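Side-chain contacts in beta-lactamase (Francisella tularensis subsp. tularensis, PDB 3P09), which probably hydrolyses the ring of beta-lactam antibiotics to substituted beta-amino acids, acting as a class A beta-lactamase: residues S64-L69 against P162-T167; A73-D78 against K199-K204; I89-D94 against S116-A121; N153-T158 against P178-K183; N214-S219 against W224-K229. All blocks are in the same frame, centred on the assembly; numbering follows the deposited sequence.

Contact 1: residues S64-L69 against P162-T167; sequences SVFKFL and PEINYT
Ile164 is the first residue of 162-167 to reach the helix start at 64-69, and it does so with two branches at once. Its CG2 lies 4.0 Å from CE1 of the Phe66 ring, and its CG1 comes 4.1 Å from CD1 of that ring, so the two branches meet neighbouring ring atoms at a slant. With CG1 anti to the backbone N (chi1 179°), CG2 falls between N and the carbonyl carbon, and the two carbons sit side by side before the phenyl group. Asn165 follows. Its end leans toward the helix start, with OD1 4.2 Å from Ser64 N, a loose approach, while its ND2 makes a weak hydrogen bond to Glu161. On the helix side Lys67 NZ donates to Ser64 OG at 3.1 Å, and Lys67 CG covers one face of the Phe66 ring. A Ser64-Lys67 pair at a helix start, with Glu161 and a cis peptide before Pro162 in the facing loop, is consistent with the SxxK motif and omega loop of class A beta-lactamases.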
# COMPACT_ATOMS: atom_id res chain seq x y z
N SER A 64 0.31 -2.53 6.53
CA SER A 64 1.55 -2.06 5.92
C SER A 64 1.36 -1.23 4.66
O SER A 64 2.31 -0.65 4.16
CB SER A 64 2.47 -3.24 5.61
OG SER A 64 3.13 -3.67 6.78
N VAL A 65 0.14 -1.15 4.14
CA VAL A 65 -0.07 -0.32 2.96
C VAL A 65 0.33 1.16 3.21
O VAL A 65 0.73 1.87 2.30
CB VAL A 65 -1.52 -0.42 2.45
CG1 VAL A 65 -1.76 0.55 1.29
CG2 VAL A 65 -1.81 -1.85 2.00
N PHE A 66 0.22 1.60 4.46
CA PHE A 66 0.58 2.99 4.77
C PHE A 66 2.00 3.29 4.30
O PHE A 66 2.36 4.44 4.08
CB PHE A 66 0.42 3.27 6.28
CG PHE A 66 1.67 3.00 7.10
CD1 PHE A 66 1.95 1.72 7.56
CD2 PHE A 66 2.54 4.04 7.42
CE1 PHE A 66 3.09 1.48 8.31
CE2 PHE A 66 3.68 3.80 8.16
CZ PHE A 66 3.96 2.52 8.61
N LYS A 67 2.83 2.25 4.15
CA LYS A 67 4.23 2.51 3.80
C LYS A 67 4.42 3.22 2.45
O LYS A 67 5.42 3.91 2.26
CB LYS A 67 5.07 1.22 3.90
CG LYS A 67 5.21 0.74 5.35
CD LYS A 67 5.65 -0.72 5.45
CE LYS A 67 5.69 -1.16 6.92
NZ LYS A 67 6.00 -2.61 7.05
N PHE A 68 3.47 3.08 1.52
CA PHE A 68 3.63 3.81 0.26
C PHE A 68 3.28 5.29 0.40
O PHE A 68 3.84 6.14 -0.30
CB PHE A 68 2.92 3.13 -0.94
CG PHE A 68 1.46 3.51 -1.13
CD1 PHE A 68 1.09 4.77 -1.61
CD2 PHE A 68 0.46 2.57 -0.87
CE1 PHE A 68 -0.25 5.10 -1.80
CE2 PHE A 68 -0.90 2.89 -1.06
CZ PHE A 68 -1.25 4.16 -1.53
N LEU A 69 2.37 5.61 1.32
CA LEU A 69 2.08 7.01 1.64
C LEU A 69 3.29 7.68 2.28
O LEU A 69 3.62 8.84 1.99
CB LEU A 69 0.91 7.09 2.61
CG LEU A 69 -0.40 6.56 2.04
CD1 LEU A 69 -1.48 6.53 3.15
CD2 LEU A 69 -0.84 7.43 0.89
N PRO A 162 4.79 -1.75 15.28
CA PRO A 162 3.71 -2.54 14.68
C PRO A 162 2.30 -2.10 15.11
O PRO A 162 1.30 -2.70 14.68
CB PRO A 162 3.98 -3.93 15.23
CG PRO A 162 4.56 -3.69 16.57
CD PRO A 162 5.30 -2.37 16.52
N GLU A 163 2.21 -1.06 15.94
CA GLU A 163 0.92 -0.66 16.50
C GLU A 163 -0.12 -0.30 15.42
O GLU A 163 -1.31 -0.48 15.63
CB GLU A 163 1.08 0.51 17.49
CG GLU A 163 -0.23 0.93 18.14
CD GLU A 163 -0.07 1.96 19.24
OE1 GLU A 163 0.99 2.63 19.30
OE2 GLU A 163 -1.02 2.11 20.05
N ILE A 164 0.35 0.19 14.27
CA ILE A 164 -0.53 0.52 13.14
C ILE A 164 -1.43 -0.66 12.77
O ILE A 164 -2.50 -0.48 12.19
CB ILE A 164 0.29 0.96 11.89
CG1 ILE A 164 -0.62 1.29 10.70
CG2 ILE A 164 1.24 -0.16 11.44
CD1 ILE A 164 -1.36 2.57 10.79
N ASN A 165 -0.99 -1.87 13.09
CA ASN A 165 -1.73 -3.07 12.69
C ASN A 165 -2.98 -3.37 13.51
O ASN A 165 -3.79 -4.22 13.14
CB ASN A 165 -0.79 -4.28 12.72
CG ASN A 165 0.27 -4.21 11.66
OD1 ASN A 165 -0.03 -3.98 10.50
ND2 ASN A 165 1.52 -4.37 12.05
N TYR A 166 -3.13 -2.68 14.64
CA TYR A 166 -4.21 -3.00 15.57
C TYR A 166 -5.36 -2.05 15.40
O TYR A 166 -5.21 -0.83 15.50
CB TYR A 166 -3.72 -2.93 17.00
CG TYR A 166 -2.34 -3.52 17.17
CD1 TYR A 166 -1.98 -4.68 16.49
CD2 TYR A 166 -1.40 -2.92 17.99
CE1 TYR A 166 -0.71 -5.22 16.62
CE2 TYR A 166 -0.13 -3.45 18.14
CZ TYR A 166 0.20 -4.60 17.45
OH TYR A 166 1.46 -5.13 17.61
N THR A 167 -6.53 -2.60 15.11
CA THR A 167 -7.70 -1.78 14.90
C THR A 167 -8.83 -2.32 15.75
O THR A 167 -8.68 -3.34 16.44
CB THR A 167 -8.16 -1.80 13.41
OG1 THR A 167 -8.39 -3.15 12.98
CG2 THR A 167 -7.09 -1.18 12.51

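Contact 2: residues A73-D78 against K199-K204; sequences AILDYD and KDIFIK
Leu75 faces the helix segment 199-204 and carries this contact alone from the 73-78 side. Its CB heads toward the other helix, and CG, which stands beside the backbone N and anti to the carbonyl carbon (chi1 -67°), continues that course until the chain forks. One tip, CD1, is pushed against the root of Phe202: it lies 3.7 Å from Phe202 CB and 4.0 Å from Phe202 CA. The same methyl is 4.0 Å from Phe202 CD1, approaching the ring obliquely, and the two side chains run at about a right angle to each other. This is helix-to-helix packing in the all-alpha part of the class A beta-lactamase fold, where helix 66-80 is the buried element and helix 196-208 covers part of its flank. Phe202, its CG anti to the backbone N (chi1 -180°), also has its side chain against Leu188 and Ala189 of helix 178-190. The other tip of the leucine, CD2, meets Ile201, whose CG2 methyl is 3.9 Å away. Leu194, from the loop ahead of helix 196-208, also touches Leu75, and Leu75 CD2 comes near Asn119 ND2.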
# COMPACT_ATOMS: atom_id res chain seq x y z
N ALA A 73 5.50 10.76 0.96
CA ALA A 73 5.81 11.91 1.79
C ALA A 73 7.30 12.22 1.78
O ALA A 73 7.71 13.38 1.76
CB ALA A 73 5.33 11.67 3.22
N ILE A 74 8.11 11.17 1.84
CA ILE A 74 9.56 11.35 1.81
C ILE A 74 10.00 11.97 0.49
O ILE A 74 10.86 12.86 0.47
CB ILE A 74 10.27 10.01 2.04
CG1 ILE A 74 10.06 9.54 3.48
CG2 ILE A 74 11.77 10.11 1.70
CD1 ILE A 74 10.87 10.34 4.50
N LEU A 75 9.41 11.52 -0.61
CA LEU A 75 9.77 12.06 -1.93
C LEU A 75 9.37 13.53 -2.06
O LEU A 75 10.09 14.34 -2.66
CB LEU A 75 9.14 11.23 -3.03
CG LEU A 75 9.69 9.80 -3.14
CD1 LEU A 75 8.84 8.93 -4.04
CD2 LEU A 75 11.12 9.83 -3.63
N ASP A 76 8.21 13.86 -1.51
CA ASP A 76 7.74 15.23 -1.51
C ASP A 76 8.73 16.05 -0.69
O ASP A 76 9.14 17.14 -1.09
CB ASP A 76 6.32 15.28 -0.92
CG ASP A 76 5.83 16.69 -0.61
OD1 ASP A 76 5.21 17.32 -1.50
OD2 ASP A 76 6.04 17.17 0.53
N TYR A 77 9.14 15.51 0.46
CA TYR A 77 10.11 16.19 1.32
C TYR A 77 11.38 16.49 0.53
O TYR A 77 11.90 17.62 0.56
CB TYR A 77 10.45 15.31 2.53
CG TYR A 77 11.23 16.02 3.61
CD1 TYR A 77 10.57 16.69 4.64
CD2 TYR A 77 12.61 16.04 3.60
CE1 TYR A 77 11.28 17.34 5.64
CE2 TYR A 77 13.33 16.69 4.60
CZ TYR A 77 12.66 17.34 5.62
OH TYR A 77 13.36 17.99 6.61
N ASP A 78 11.85 15.50 -0.21
CA ASP A 78 13.07 15.66 -0.99
C ASP A 78 12.93 16.79 -2.00
O ASP A 78 13.88 17.54 -2.24
CB ASP A 78 13.46 14.35 -1.70
CG ASP A 78 14.71 14.50 -2.54
OD1 ASP A 78 15.81 14.55 -1.95
OD2 ASP A 78 14.61 14.58 -3.78
N LYS A 199 8.10 10.96 -9.45
CA LYS A 199 7.14 9.94 -9.87
C LYS A 199 7.87 8.67 -10.34
O LYS A 199 7.53 7.56 -9.95
CB LYS A 199 6.20 10.47 -10.96
CG LYS A 199 5.18 11.48 -10.42
CD LYS A 199 4.10 11.82 -11.44
CE LYS A 199 4.53 12.91 -12.37
NZ LYS A 199 3.33 13.59 -12.92
N ASP A 200 8.89 8.85 -11.18
CA ASP A 200 9.59 7.71 -11.74
C ASP A 200 10.24 6.87 -10.63
O ASP A 200 10.27 5.64 -10.68
CB ASP A 200 10.63 8.18 -12.77
CG ASP A 200 9.99 8.66 -14.08
OD1 ASP A 200 8.80 8.33 -14.32
OD2 ASP A 200 10.67 9.35 -14.86
N ILE A 201 10.73 7.55 -9.60
CA ILE A 201 11.38 6.87 -8.48
C ILE A 201 10.36 6.08 -7.69
O ILE A 201 10.59 4.92 -7.31
CB ILE A 201 12.06 7.91 -7.55
CG1 ILE A 201 13.30 8.49 -8.26
CG2 ILE A 201 12.44 7.27 -6.22
CD1 ILE A 201 13.90 9.71 -7.57
N PHE A 202 9.21 6.70 -7.46
CA PHE A 202 8.12 6.05 -6.74
C PHE A 202 7.67 4.79 -7.48
O PHE A 202 7.53 3.71 -6.90
CB PHE A 202 6.96 7.04 -6.60
CG PHE A 202 5.77 6.49 -5.88
CD1 PHE A 202 5.79 6.32 -4.50
CD2 PHE A 202 4.60 6.19 -6.57
CE1 PHE A 202 4.69 5.83 -3.83
CE2 PHE A 202 3.49 5.70 -5.90
CZ PHE A 202 3.53 5.52 -4.53
N ILE A 203 7.45 4.93 -8.78
CA ILE A 203 7.03 3.82 -9.62
C ILE A 203 8.04 2.68 -9.57
O ILE A 203 7.67 1.51 -9.45
CB ILE A 203 6.87 4.29 -11.07
CG1 ILE A 203 5.55 5.07 -11.20
CG2 ILE A 203 6.93 3.12 -12.03
CD1 ILE A 203 5.43 5.86 -12.50
N LYS A 204 9.33 3.01 -9.67
CA LYS A 204 10.36 1.97 -9.62
C LYS A 204 10.36 1.21 -8.28
O LYS A 204 10.49 -0.02 -8.26
CB LYS A 204 11.74 2.56 -9.95
CG LYS A 204 12.88 1.54 -10.02
CD LYS A 204 12.60 0.42 -11.02
CE LYS A 204 13.87 -0.32 -11.45
NZ LYS A 204 14.51 -1.09 -10.34

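Contact 3: residues I89-D94 against S116-A121; sequences IPINQD and SQLNYA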
# COMPACT_ATOMS: atom_id res chain seq x y z
N ILE A 89 21.73 7.67 6.86
CA ILE A 89 21.08 7.44 8.14
C ILE A 89 21.71 6.23 8.81
O ILE A 89 21.71 5.14 8.26
CB ILE A 89 19.57 7.12 7.99
CG1 ILE A 89 18.88 8.15 7.07
CG2 ILE A 89 18.91 7.07 9.35
CD1 ILE A 89 19.03 9.61 7.55
N PRO A 90 22.25 6.42 10.02
CA PRO A 90 22.74 5.29 10.83
C PRO A 90 21.63 4.30 11.15
O PRO A 90 20.52 4.69 11.51
CB PRO A 90 23.22 5.97 12.11
CG PRO A 90 23.60 7.35 11.68
CD PRO A 90 22.58 7.72 10.63
N ILE A 91 21.91 3.01 11.00
CA ILE A 91 20.96 1.97 11.38
C ILE A 91 21.43 1.39 12.71
O ILE A 91 22.50 0.80 12.78
CB ILE A 91 20.88 0.85 10.33
CG1 ILE A 91 20.57 1.43 8.95
CG2 ILE A 91 19.84 -0.19 10.73
CD1 ILE A 91 19.40 2.38 8.94
N ASN A 92 20.64 1.58 13.77
CA ASN A 92 21.01 1.12 15.11
C ASN A 92 20.17 -0.09 15.53
O ASN A 92 19.07 -0.29 15.03
CB ASN A 92 20.83 2.26 16.12
CG ASN A 92 21.64 3.50 15.75
OD1 ASN A 92 22.82 3.40 15.38
ND2 ASN A 92 21.02 4.66 15.83
N GLN A 93 20.69 -0.88 16.46
CA GLN A 93 20.00 -2.09 16.90
C GLN A 93 18.62 -1.75 17.44
O GLN A 93 17.66 -2.47 17.18
CB GLN A 93 20.81 -2.82 17.98
CG GLN A 93 20.27 -4.22 18.28
CD GLN A 93 20.31 -5.13 17.05
OE1 GLN A 93 19.27 -5.62 16.60
NE2 GLN A 93 21.50 -5.35 16.50
N ASP A 94 18.52 -0.66 18.18
CA ASP A 94 17.25 -0.24 18.75
C ASP A 94 16.24 0.16 17.67
O ASP A 94 15.05 0.24 17.93
CB ASP A 94 17.45 0.89 19.77
CG ASP A 94 18.19 2.08 19.18
OD1 ASP A 94 18.99 2.69 19.91
OD2 ASP A 94 17.95 2.41 18.00
N SER A 116 16.96 7.03 0.34
CA SER A 116 16.40 6.29 -0.80
C SER A 116 16.45 4.79 -0.57
O SER A 116 15.52 4.07 -0.93
CB SER A 116 17.09 6.63 -2.12
OG SER A 116 16.39 6.03 -3.21
N GLN A 117 17.54 4.30 0.03
CA GLN A 117 17.63 2.87 0.34
C GLN A 117 16.57 2.46 1.35
O GLN A 117 16.08 1.32 1.32
CB GLN A 117 19.03 2.53 0.88
CG GLN A 117 20.10 2.54 -0.20
CD GLN A 117 21.48 2.31 0.35
OE1 GLN A 117 21.87 2.92 1.35
NE2 GLN A 117 22.24 1.43 -0.29
N LEU A 118 16.25 3.36 2.27
CA LEU A 118 15.23 3.08 3.28
C LEU A 118 13.85 3.08 2.64
O LEU A 118 12.98 2.32 3.04
CB LEU A 118 15.30 4.09 4.43
CG LEU A 118 16.52 3.89 5.34
CD1 LEU A 118 16.93 5.18 6.07
CD2 LEU A 118 16.23 2.77 6.33
N ASN A 119 13.65 3.96 1.66
CA ASN A 119 12.40 3.96 0.91
C ASN A 119 12.17 2.61 0.26
O ASN A 119 11.09 2.05 0.33
CB ASN A 119 12.40 5.02 -0.18
CG ASN A 119 12.18 6.41 0.35
OD1 ASN A 119 11.69 6.60 1.46
ND2 ASN A 119 12.49 7.41 -0.47
N TYR A 120 13.21 2.11 -0.42
CA TYR A 120 13.14 0.81 -1.08
C TYR A 120 12.76 -0.26 -0.08
O TYR A 120 11.87 -1.07 -0.32
CB TYR A 120 14.49 0.52 -1.75
CG TYR A 120 14.70 -0.91 -2.18
CD1 TYR A 120 15.32 -1.84 -1.34
CD2 TYR A 120 14.29 -1.35 -3.44
CE1 TYR A 120 15.52 -3.16 -1.75
CE2 TYR A 120 14.49 -2.67 -3.84
CZ TYR A 120 15.10 -3.56 -3.00
OH TYR A 120 15.30 -4.88 -3.41
N ALA A 121 13.45 -0.26 1.06
CA ALA A 121 13.17 -1.21 2.13
C ALA A 121 11.72 -1.13 2.61
O ALA A 121 11.08 -2.16 2.81
CB ALA A 121 14.11 -0.97 3.29
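Ile89 and Ile91 lay their side chains on Leu118, joining the small two-stranded antiparallel sheet of 88-90 and 112-114 to helix 115-123, which directly follows its second strand. The alternation of an extended chain governs the arrangement: the two isoleucines point toward the helix, and Pro90 between them lies at the surface. Their relations to the leucine differ. Ile89 lies askew across Leu118, presenting the side of its chain near the root, with CG1 3.7 Å and CB 3.8 Å from Leu118 CD1. Ile91 and Leu118 instead run past each other in opposite directions, so that contact is made at the methyl ends. Leu118 serves both neighbours: a chi1 of -72° swings CG away from the carbonyl carbon, and beyond it the methyls part, CD1 to Ile89 and CD2 to Ile91. Behind this row stands helix 127-137: Ile132 touches Ile91, and Leu133 touches Leu118, so the three side chains belong to a shared apolar layer. Backbone bonds pair Ile89 with Leu113, and Ile91 with Gly110 and Lys111, across the two chain runs. The looser half of the contact is the methyl pair formed by Ile91 CD1 and Leu118 CD2, 4.1 Å apart.

Contact 4: residues N153-T158 against P178-K183; sequences NDTIIT and PKAITK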
# COMPACT_ATOMS: atom_id res chain seq x y z
N ASN A 153 -8.97 12.49 2.93
CA ASN A 153 -9.55 12.78 4.24
C ASN A 153 -10.19 11.55 4.89
O ASN A 153 -10.95 11.68 5.85
CB ASN A 153 -10.59 13.89 4.14
CG ASN A 153 -10.03 15.15 3.52
OD1 ASN A 153 -10.50 15.60 2.47
ND2 ASN A 153 -9.02 15.74 4.16
N ASP A 154 -9.90 10.37 4.36
CA ASP A 154 -10.49 9.14 4.89
C ASP A 154 -9.47 8.31 5.68
O ASP A 154 -9.82 7.62 6.62
CB ASP A 154 -11.10 8.28 3.77
CG ASP A 154 -12.36 8.90 3.17
OD1 ASP A 154 -13.06 9.63 3.90
OD2 ASP A 154 -12.65 8.63 1.99
N THR A 155 -8.22 8.39 5.28
CA THR A 155 -7.15 7.60 5.89
C THR A 155 -6.72 8.19 7.23
O THR A 155 -6.32 9.35 7.29
CB THR A 155 -5.95 7.52 4.93
OG1 THR A 155 -6.36 6.81 3.75
CG2 THR A 155 -4.77 6.79 5.56
N ILE A 156 -6.80 7.41 8.29
CA ILE A 156 -6.44 7.88 9.62
C ILE A 156 -5.32 7.04 10.22
O ILE A 156 -5.54 5.92 10.64
CB ILE A 156 -7.62 7.82 10.59
CG1 ILE A 156 -8.84 8.52 9.98
CG2 ILE A 156 -7.23 8.45 11.91
CD1 ILE A 156 -8.66 10.02 9.81
N ILE A 157 -4.11 7.60 10.28
CA ILE A 157 -2.96 6.88 10.82
C ILE A 157 -2.54 7.49 12.15
O ILE A 157 -2.34 8.71 12.25
CB ILE A 157 -1.79 6.95 9.84
CG1 ILE A 157 -2.14 6.18 8.56
CG2 ILE A 157 -0.53 6.38 10.48
CD1 ILE A 157 -1.20 6.46 7.44
N THR A 158 -2.42 6.66 13.19
CA THR A 158 -2.13 7.20 14.53
C THR A 158 -0.94 6.52 15.16
O THR A 158 -0.62 6.78 16.32
CB THR A 158 -3.33 7.04 15.48
OG1 THR A 158 -3.65 5.65 15.63
CG2 THR A 158 -4.55 7.80 14.96
N PRO A 178 -11.09 1.74 0.12
CA PRO A 178 -10.53 1.40 -1.19
C PRO A 178 -10.42 2.64 -2.09
O PRO A 178 -9.43 2.81 -2.80
CB PRO A 178 -11.54 0.40 -1.76
CG PRO A 178 -12.15 -0.27 -0.52
CD PRO A 178 -12.23 0.87 0.49
N LYS A 179 -11.41 3.52 -2.05
CA LYS A 179 -11.38 4.70 -2.91
C LYS A 179 -10.21 5.61 -2.56
O LYS A 179 -9.43 6.02 -3.43
CB LYS A 179 -12.72 5.46 -2.80
CG LYS A 179 -12.90 6.61 -3.77
CD LYS A 179 -14.28 7.24 -3.61
CE LYS A 179 -14.45 8.43 -4.55
NZ LYS A 179 -15.78 9.09 -4.41
N ALA A 180 -10.05 5.92 -1.27
CA ALA A 180 -9.05 6.88 -0.85
C ALA A 180 -7.64 6.38 -1.15
O ALA A 180 -6.80 7.11 -1.68
CB ALA A 180 -9.20 7.21 0.65
N ILE A 181 -7.38 5.12 -0.80
CA ILE A 181 -6.03 4.59 -0.90
C ILE A 181 -5.64 4.39 -2.36
O ILE A 181 -4.48 4.52 -2.71
CB ILE A 181 -5.86 3.27 -0.12
CG1 ILE A 181 -4.38 3.02 0.14
CG2 ILE A 181 -6.52 2.10 -0.87
CD1 ILE A 181 -3.77 4.06 1.07
N THR A 182 -6.63 4.12 -3.22
CA THR A 182 -6.37 3.89 -4.64
C THR A 182 -6.17 5.22 -5.38
O THR A 182 -5.28 5.33 -6.21
CB THR A 182 -7.53 3.07 -5.30
OG1 THR A 182 -7.62 1.79 -4.67
CG2 THR A 182 -7.27 2.84 -6.79
N LYS A 183 -6.99 6.21 -5.08
CA LYS A 183 -6.73 7.57 -5.56
C LYS A 183 -5.32 8.03 -5.13
O LYS A 183 -4.61 8.69 -5.88
CB LYS A 183 -7.81 8.55 -5.08
CG LYS A 183 -9.18 8.35 -5.75
CD LYS A 183 -10.13 9.53 -5.55
CE LYS A 183 -10.14 10.00 -4.12
NZ LYS A 183 -10.80 11.34 -3.97
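The carboxylate of Asp154 has the methyl of Ala180 beside it, with Ala180 CB only slightly out of the carboxylate plane and 4.0 Å from Asp154 OD2. Closer still is the methylene of the aspartate, whose CB stands 3.8 Å from Ala180 CB. A second flat group, the peptide carbonyl of Pro178 at the head of helix 178-190, is gripped from opposite faces of its plane: Thr182 N comes from one, and Thr182 OG1 from the other, at 2.8 Å and 23° out of plane. Thr155 comes to the alanine less closely, with OG1 4.2 Å from Ala180 CB; that hydroxyl is bonded to Asp152 and Thr176, while Leu69 of helix 66-80 touches the threonine. The contact sets the irregular chain that leads into the probable omega loop of this class A fold against the first turn of helix 178-190. It is a meeting of methylene and methyl, and it demands no polar match. With Lys183 NZ 6.8 Å from Asp154 OD2, the opposite charges may attract weakly but form no ion pair.

Contact 5: residues N214-S219 against W224-K229; sequences NRIAFS and WIIGDK
Strand 225-232, an outermost strand of the five-stranded antiparallel sheet, carries this contact: its Ile226 packs against Ile216 and Ala217 of the turn at 214-219. The same strand leads on to Lys229, consistent with the K(T/S)G element of class A beta-lactamases. At the meeting point Ile226 CD1 does most of the touching. It lies 3.7 Å from Ile216 CG2, and the isoleucines cross obliquely; Ile216 CB is 4.1 Å from that methyl. Ile226 CD1 is also 3.9 Å from Ala217 N and 4.1 Å from Ala217 CB. Because Ile226 CG1 stands anti to the backbone N (chi1 170°) and the chain stays extended beyond it, CD1 is carried well out from the strand, while Ile226 CG2 stays 4.2 Å from Ala217 CB. The turn has its own restraints: Ser219 N donates to Ile216 O at 3.0 Å, Ile216 N to Asp241 of the adjoining strand, and Arg215 forms a salt bridge with Glu271 of helix 271-289. The side chains that meet are all apolar, though one methyl also lies against a backbone N; this partly buried patch fits turn to strand, while polar bonds around it fix the turn.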
# COMPACT_ATOMS: atom_id res chain seq x y z
N ASN A 214 1.52 -13.30 -4.64
CA ASN A 214 0.36 -14.17 -4.51
C ASN A 214 -0.93 -13.39 -4.31
O ASN A 214 -1.94 -13.92 -3.83
CB ASN A 214 0.56 -15.18 -3.38
CG ASN A 214 1.56 -16.26 -3.76
OD1 ASN A 214 1.31 -17.05 -4.66
ND2 ASN A 214 2.69 -16.29 -3.07
N ARG A 215 -0.90 -12.11 -4.68
CA ARG A 215 -2.09 -11.28 -4.56
C ARG A 215 -2.52 -10.78 -5.94
O ARG A 215 -2.80 -11.60 -6.80
CB ARG A 215 -1.88 -10.19 -3.51
CG ARG A 215 -1.67 -10.85 -2.14
CD ARG A 215 -1.46 -9.87 -0.99
NE ARG A 215 -1.11 -10.61 0.21
CZ ARG A 215 -1.08 -10.11 1.44
NH1 ARG A 215 -1.38 -8.83 1.67
NH2 ARG A 215 -0.75 -10.90 2.46
N ILE A 216 -2.58 -9.48 -6.16
CA ILE A 216 -3.07 -9.01 -7.47
C ILE A 216 -2.26 -9.58 -8.64
O ILE A 216 -2.82 -10.03 -9.65
CB ILE A 216 -3.07 -7.47 -7.53
CG1 ILE A 216 -4.17 -6.90 -6.63
CG2 ILE A 216 -3.24 -7.00 -8.97
CD1 ILE A 216 -4.11 -5.39 -6.42
N ALA A 217 -0.93 -9.54 -8.50
CA ALA A 217 -0.04 -9.98 -9.57
C ALA A 217 -0.35 -11.40 -10.03
O ALA A 217 -0.20 -11.73 -11.21
CB ALA A 217 1.42 -9.87 -9.12
N PHE A 218 -0.77 -12.24 -9.08
CA PHE A 218 -1.06 -13.64 -9.33
C PHE A 218 -2.10 -13.83 -10.45
O PHE A 218 -2.15 -14.87 -11.10
CB PHE A 218 -1.57 -14.27 -8.03
CG PHE A 218 -1.82 -15.75 -8.10
CD1 PHE A 218 -3.06 -16.23 -8.49
CD2 PHE A 218 -0.84 -16.65 -7.73
CE1 PHE A 218 -3.30 -17.60 -8.54
CE2 PHE A 218 -1.07 -18.01 -7.78
CZ PHE A 218 -2.30 -18.49 -8.18
N SER A 219 -2.94 -12.82 -10.66
CA SER A 219 -4.07 -12.96 -11.56
C SER A 219 -4.00 -12.06 -12.79
O SER A 219 -4.88 -12.11 -13.64
CB SER A 219 -5.38 -12.70 -10.82
OG SER A 219 -5.55 -13.64 -9.77
N TRP A 224 1.12 -7.91 -18.61
CA TRP A 224 0.78 -6.68 -17.92
C TRP A 224 1.84 -6.37 -16.85
O TRP A 224 2.24 -7.25 -16.10
CB TRP A 224 -0.61 -6.77 -17.28
CG TRP A 224 -1.73 -6.82 -18.31
CD1 TRP A 224 -1.61 -7.10 -19.65
CD2 TRP A 224 -3.12 -6.56 -18.08
NE1 TRP A 224 -2.84 -7.05 -20.26
CE2 TRP A 224 -3.78 -6.71 -19.32
CE3 TRP A 224 -3.86 -6.21 -16.95
CZ2 TRP A 224 -5.16 -6.53 -19.45
CZ3 TRP A 224 -5.23 -6.04 -17.08
CH2 TRP A 224 -5.86 -6.20 -18.33
N ILE A 225 2.29 -5.12 -16.80
CA ILE A 225 3.29 -4.72 -15.81
C ILE A 225 2.60 -4.22 -14.55
O ILE A 225 1.59 -3.53 -14.62
CB ILE A 225 4.19 -3.62 -16.36
CG1 ILE A 225 4.88 -4.09 -17.65
CG2 ILE A 225 5.25 -3.23 -15.33
CD1 ILE A 225 5.62 -2.99 -18.36
N ILE A 226 3.15 -4.57 -13.38
CA ILE A 226 2.53 -4.15 -12.13
C ILE A 226 3.57 -3.71 -11.10
O ILE A 226 4.71 -4.19 -11.10
CB ILE A 226 1.63 -5.28 -11.54
CG1 ILE A 226 1.18 -4.94 -10.12
CG2 ILE A 226 2.34 -6.61 -11.54
CD1 ILE A 226 0.22 -5.96 -9.55
N GLY A 227 3.19 -2.75 -10.27
CA GLY A 227 3.94 -2.39 -9.07
C GLY A 227 2.92 -2.31 -7.95
O GLY A 227 1.78 -1.95 -8.21
N ASP A 228 3.29 -2.65 -6.72
CA ASP A 228 2.26 -2.73 -5.68
C ASP A 228 2.81 -2.65 -4.27
O ASP A 228 4.01 -2.83 -4.06
CB ASP A 228 1.46 -4.05 -5.81
CG ASP A 228 2.21 -5.26 -5.24
OD1 ASP A 228 1.74 -5.87 -4.26
OD2 ASP A 228 3.29 -5.61 -5.77
N LYS A 229 1.92 -2.38 -3.32
CA LYS A 229 2.28 -2.44 -1.90
C LYS A 229 1.22 -3.26 -1.20
O LYS A 229 0.03 -2.97 -1.32
CB LYS A 229 2.32 -1.06 -1.26
CG LYS A 229 2.63 -1.12 0.25
CD LYS A 229 4.13 -1.43 0.47
CE LYS A 229 4.41 -1.85 1.92
NZ LYS A 229 4.07 -3.32 2.11

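In the fold
Four of the five contacts are buried, and contact 5 is only partly so. Helix 66-80 is shared by contacts 1 and 2, and it also receives contact 4, where Ile157 CD1 lies 3.8 Å from Phe66 CB. Contact 3, some 19 Å from the chain's centre, sits at the outlying two-stranded sheet yet meets contact 2 through Asn119 and Ile74. Contacts 1 and 5 lie on opposite sides of that centre but converge at Lys229, whose CE is 3.3 Å from Ser64 O. The chemistry shifts accordingly: contacts 2, 3 and 5 are aliphatic or aliphatic-aromatic, contact 4 sets a methyl beside a carboxylate, and contact 1 combines apolar packing with the polar groups of the probable active site.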